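Local coordinates for O-succinylhomoserine sulfhydrylase (Mycobacterium tuberculosis, PDB 3NDN) that uses pyridoxal 5'-phosphate to make L-homocysteine from O-succinyl-L-homoserine and hydrogen sulfide in mycobacterial methionine biosynthesis, at the interface of chains A and B and the interface of chains A and C. Coordinates in Å, arbitrary orientation; residue numbers count along the deposited sequence, not the author numbering. Chains: chain A/B/C, O-succinylhomoserine sulfhydrylase.

Contact 1: the interface of chains A and B. Residues chain A 103, 107, 259-260; chain B 103, 107, 259-260.
The loop after helix 244-258 in each chain, carrying A:Gly259 and A:Pro260 and their twins in chain B, meets the turn after strand 98-102 and the first turn of helix 105-114 of the partner. At the centre the two prolines meet at their CB corners: CB of A:Pro260 lies 4.0 Å from CB of B:Pro260. The two-fold brings these equivalent methylenes together, and the rings have a similar first torsion (28° in A, 33° in B). The stiff ring also limits the backbone freedom of the loop.

Beside this pair the methyl groups of A:Ala103 and B:Ala103 touch, CB to CB at 4.1 Å. The glycine carbonyls reach across to small side chains: A:Gly259 O stands 3.6 Å from CB of B:Ala107 and 4.0 Å from CB of B:Ala103, and B:Gly259 repeats this on chain A. Alanine suits both places because its lone methyl lets the partner's backbone come near. Glycine readily takes the positive phi, 59° in A, that turns the chain as it leaves the helix.

The contacts here are van der Waals in kind, and each residue hides little surface, so the patch seems to contribute mainly by close fit. Like meeting like places the patch around the two-fold axis relating A and B. In the fold, it joins the connection between helices 244-258 and 264-273 to the start of helix 105-114, which in this family lies beside the cofactor phosphate.

Contact 2: the interface of chains A and C. Residues chain A 353-355, 364-365; chain C 19, 33, 38.
A:Asp355 is held between two arginines of chain C, which approach its carboxylate from opposite faces. C:Arg38 comes end-on with its chain extended from CG to NE and spans both oxygens with nearly straight hydrogen bonds: NH1 to OD1 at 3.1 Å, which is also a salt bridge, and NH2 to OD2 at 3.2 Å. C:Arg33 brings its two terminal nitrogens to one oxygen, hydrogen-bonding A:Asp355 OD2 through NH1 at 2.9 Å, again a salt bridge, and through NH2 at 3.0 Å. Both arginines keep the acceptors near their own guanidinium planes, yet those planes stand 61° and 62° from the carboxylate, so the donors arrive from well out of its plane, one arginine on each side. OD2 thus takes three N-H groups, and the paired positive charges would probably favour an ionised aspartate.

A bend at chi3 (90°) turns the guanidinium of C:Arg33 into a slot on chain A. The carbonyl oxygen of A:Leu353 sits over the centre of one face, and CG of A:Lys364 lies by the rim of the other. Nearer the backbone of the arginine, CD packs 3.6 Å from A:Leu353 CD1, a use for leucine's apolar branch. The long aliphatic stem of A:Lys364 likewise serves as packing, while its NZ lies beyond contact with either guanidinium.

C:Lys19 joins indirectly: water 1 bonds its NZ (3.0 Å), A:Asp355 OD1 (2.8 Å) and A:Leu353 O, a link that a long, flexible lysine can reach.

Chain A contributes the loop after helix 340-350, the start of strand 355-356 and the approach to strand 366-368; chain C contributes its N-terminal segment, including the end of helix 27-33.

Contact 1: the interface of chains A and B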
loop_
_atom_site.group_PDB
_atom_site.type_symbol
_atom_site.label_atom_id
_atom_site.label_comp_id
_atom_site.label_asym_id
_atom_site.label_seq_id
_atom_site.Cartn_x
_atom_site.Cartn_y
_atom_site.Cartn_z
ATOM N N ALA A 103 3.443 -3.551 -17.401
ATOM C CA ALA A 103 2.509 -2.622 -16.716
ATOM C C ALA A 103 1.017 -2.983 -16.938
ATOM O O ALA A 103 0.155 -2.582 -16.151
ATOM C CB ALA A 103 2.762 -1.149 -17.169
ATOM N N ALA A 107 0.390 -3.877 -22.812
ATOM C CA ALA A 107 1.853 -3.751 -22.815
ATOM C C ALA A 107 2.533 -5.082 -23.157
ATOM O O ALA A 107 3.503 -5.085 -23.922
ATOM C CB ALA A 107 2.356 -3.204 -21.502
ATOM N N GLY A 259 10.475 1.025 -21.315
ATOM C CA GLY A 259 9.943 1.106 -19.919
ATOM C C GLY A 259 8.463 0.993 -19.548
ATOM O O GLY A 259 7.995 1.735 -18.674
ATOM N N PRO A 260 7.709 0.047 -20.157
ATOM C CA PRO A 260 6.362 -0.165 -19.637
ATOM C C PRO A 260 6.398 -1.104 -18.395
ATOM O O PRO A 260 5.894 -2.232 -18.448
ATOM C CB PRO A 260 5.623 -0.816 -20.822
ATOM C CG PRO A 260 6.694 -1.528 -21.606
ATOM C CD PRO A 260 8.056 -0.935 -21.210
ATOM N N ALA B 103 4.071 4.885 -16.908
ATOM C CA ALA B 103 4.663 3.875 -16.008
ATOM C C ALA B 103 6.118 4.187 -15.564
ATOM O O ALA B 103 6.574 3.716 -14.519
ATOM C CB ALA B 103 4.584 2.457 -16.662
ATOM N N ALA B 107 9.189 5.559 -20.585
ATOM C CA ALA B 107 7.890 5.395 -21.274
ATOM C C ALA B 107 7.366 6.746 -21.783
ATOM O O ALA B 107 6.742 6.816 -22.837
ATOM C CB ALA B 107 6.868 4.726 -20.358
ATOM N N GLY B 259 -0.465 0.578 -23.785
ATOM C CA GLY B 259 -0.608 0.394 -22.319
ATOM C C GLY B 259 0.554 0.555 -21.322
ATOM O O GLY B 259 0.640 -0.233 -20.358
ATOM N N PRO B 260 1.447 1.555 -21.512
ATOM C CA PRO B 260 2.467 1.780 -20.476
ATOM C C PRO B 260 1.914 2.626 -19.288
ATOM O O PRO B 260 2.406 3.741 -19.001
ATOM C CB PRO B 260 3.567 2.532 -21.231
ATOM C CG PRO B 260 2.809 3.340 -22.236
ATOM C CD PRO B 260 1.670 2.432 -22.688
#

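Contact 2: the interface of chains A and C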
loop_
_atom_site.group_PDB
_atom_site.type_symbol
_atom_site.label_atom_id
_atom_site.label_comp_id
_atom_site.label_asym_id
_atom_site.label_seq_id
_atom_site.Cartn_x
_atom_site.Cartn_y
_atom_site.Cartn_z
ATOM N N LEU A 353 -28.568 -7.446 -8.409
ATOM C CA LEU A 353 -27.360 -8.013 -7.771
ATOM C C LEU A 353 -26.110 -7.855 -8.646
ATOM O O LEU A 353 -25.057 -7.404 -8.165
ATOM C CB LEU A 353 -27.571 -9.495 -7.371
ATOM C CG LEU A 353 -26.451 -10.221 -6.598
ATOM C CD1 LEU A 353 -26.301 -9.697 -5.158
ATOM C CD2 LEU A 353 -26.650 -11.741 -6.568
ATOM N N ILE A 354 -26.231 -8.256 -9.910
ATOM C CA ILE A 354 -25.163 -8.139 -10.916
ATOM C C ILE A 354 -25.018 -6.654 -11.328
ATOM O O ILE A 354 -26.026 -5.994 -11.564
ATOM C CB ILE A 354 -25.482 -9.064 -12.143
ATOM C CG1 ILE A 354 -25.505 -10.547 -11.727
ATOM C CG2 ILE A 354 -24.507 -8.849 -13.317
ATOM C CD1 ILE A 354 -26.226 -11.486 -12.716
ATOM N N ASP A 355 -23.778 -6.135 -11.358
ATOM C CA ASP A 355 -23.476 -4.743 -11.778
ATOM C C ASP A 355 -23.350 -4.609 -13.299
ATOM O O ASP A 355 -22.857 -5.523 -13.953
ATOM C CB ASP A 355 -22.118 -4.245 -11.188
ATOM C CG ASP A 355 -22.112 -4.102 -9.660
ATOM O OD1 ASP A 355 -22.984 -3.409 -9.089
ATOM O OD2 ASP A 355 -21.172 -4.647 -9.023
ATOM N N LYS A 364 -16.837 -10.270 -8.278
ATOM C CA LYS A 364 -18.158 -9.646 -8.477
ATOM C C LYS A 364 -18.670 -9.955 -9.887
ATOM O O LYS A 364 -17.957 -9.717 -10.875
ATOM C CB LYS A 364 -18.055 -8.119 -8.271
ATOM C CG LYS A 364 -17.796 -7.672 -6.812
ATOM C CD LYS A 364 -17.496 -6.166 -6.717
ATOM C CE LYS A 364 -17.366 -5.657 -5.268
ATOM N NZ LYS A 364 -16.395 -6.428 -4.413
ATOM N N SER A 365 -19.899 -10.482 -10.003
ATOM C CA SER A 365 -20.478 -10.746 -11.322
ATOM C C SER A 365 -20.888 -9.446 -12.022
ATOM O O SER A 365 -21.357 -8.517 -11.371
ATOM C CB SER A 365 -21.670 -11.700 -11.222
ATOM O OG SER A 365 -21.255 -12.997 -10.816
ATOM N N LYS C 19 -24.725 -0.052 0.076
ATOM C CA LYS C 19 -25.513 -0.533 -1.074
ATOM C C LYS C 19 -26.361 -1.748 -0.706
ATOM O O LYS C 19 -25.851 -2.748 -0.196
ATOM C CB LYS C 19 -24.627 -0.859 -2.290
ATOM C CG LYS C 19 -25.397 -1.028 -3.601
ATOM C CD LYS C 19 -24.521 -1.587 -4.716
ATOM C CE LYS C 19 -25.152 -1.371 -6.074
ATOM N NZ LYS C 19 -26.370 -2.208 -6.235
ATOM N N ARG C 33 -20.043 -8.924 -1.849
ATOM C CA ARG C 33 -20.523 -7.545 -2.135
ATOM C C ARG C 33 -21.282 -6.796 -1.021
ATOM O O ARG C 33 -21.787 -5.685 -1.245
ATOM C CB ARG C 33 -21.243 -7.442 -3.505
ATOM C CG ARG C 33 -21.953 -8.687 -4.003
ATOM C CD ARG C 33 -22.931 -8.392 -5.135
ATOM N NE ARG C 33 -22.363 -8.457 -6.485
ATOM C CZ ARG C 33 -22.059 -7.398 -7.234
ATOM N NH1 ARG C 33 -22.214 -6.162 -6.759
ATOM N NH2 ARG C 33 -21.571 -7.568 -8.462
ATOM N N ARG C 38 -19.730 3.104 -2.277
ATOM C CA ARG C 38 -19.143 3.680 -3.516
ATOM C C ARG C 38 -19.259 5.202 -3.590
ATOM O O ARG C 38 -20.239 5.781 -3.118
ATOM C CB ARG C 38 -19.772 3.040 -4.771
ATOM C CG ARG C 38 -19.228 1.618 -5.099
ATOM C CD ARG C 38 -20.044 0.902 -6.204
ATOM N NE ARG C 38 -19.430 -0.380 -6.597
ATOM C CZ ARG C 38 -20.072 -1.417 -7.134
ATOM N NH1 ARG C 38 -21.389 -1.370 -7.349
ATOM N NH2 ARG C 38 -19.388 -2.517 -7.455
HETATM O O HOH W 1 -25.289 -4.466 -7.845
#

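The C-alpha centres of contact 1 and contact 2 are about 30 Å apart, and the two share no residue or secondary-structure element. Chain A therefore meets B and C through separate surfaces, which fits the homotetramer. Their characters differ: contact 1 packs small residues and backbone about a two-fold axis, whereas contact 2 pairs unlike segments by charge, and its chain-exchanged twin lies elsewhere on the A-C interface. Because every copy carries both sets of residues, the two kinds of contact probably act together in holding the tetramer.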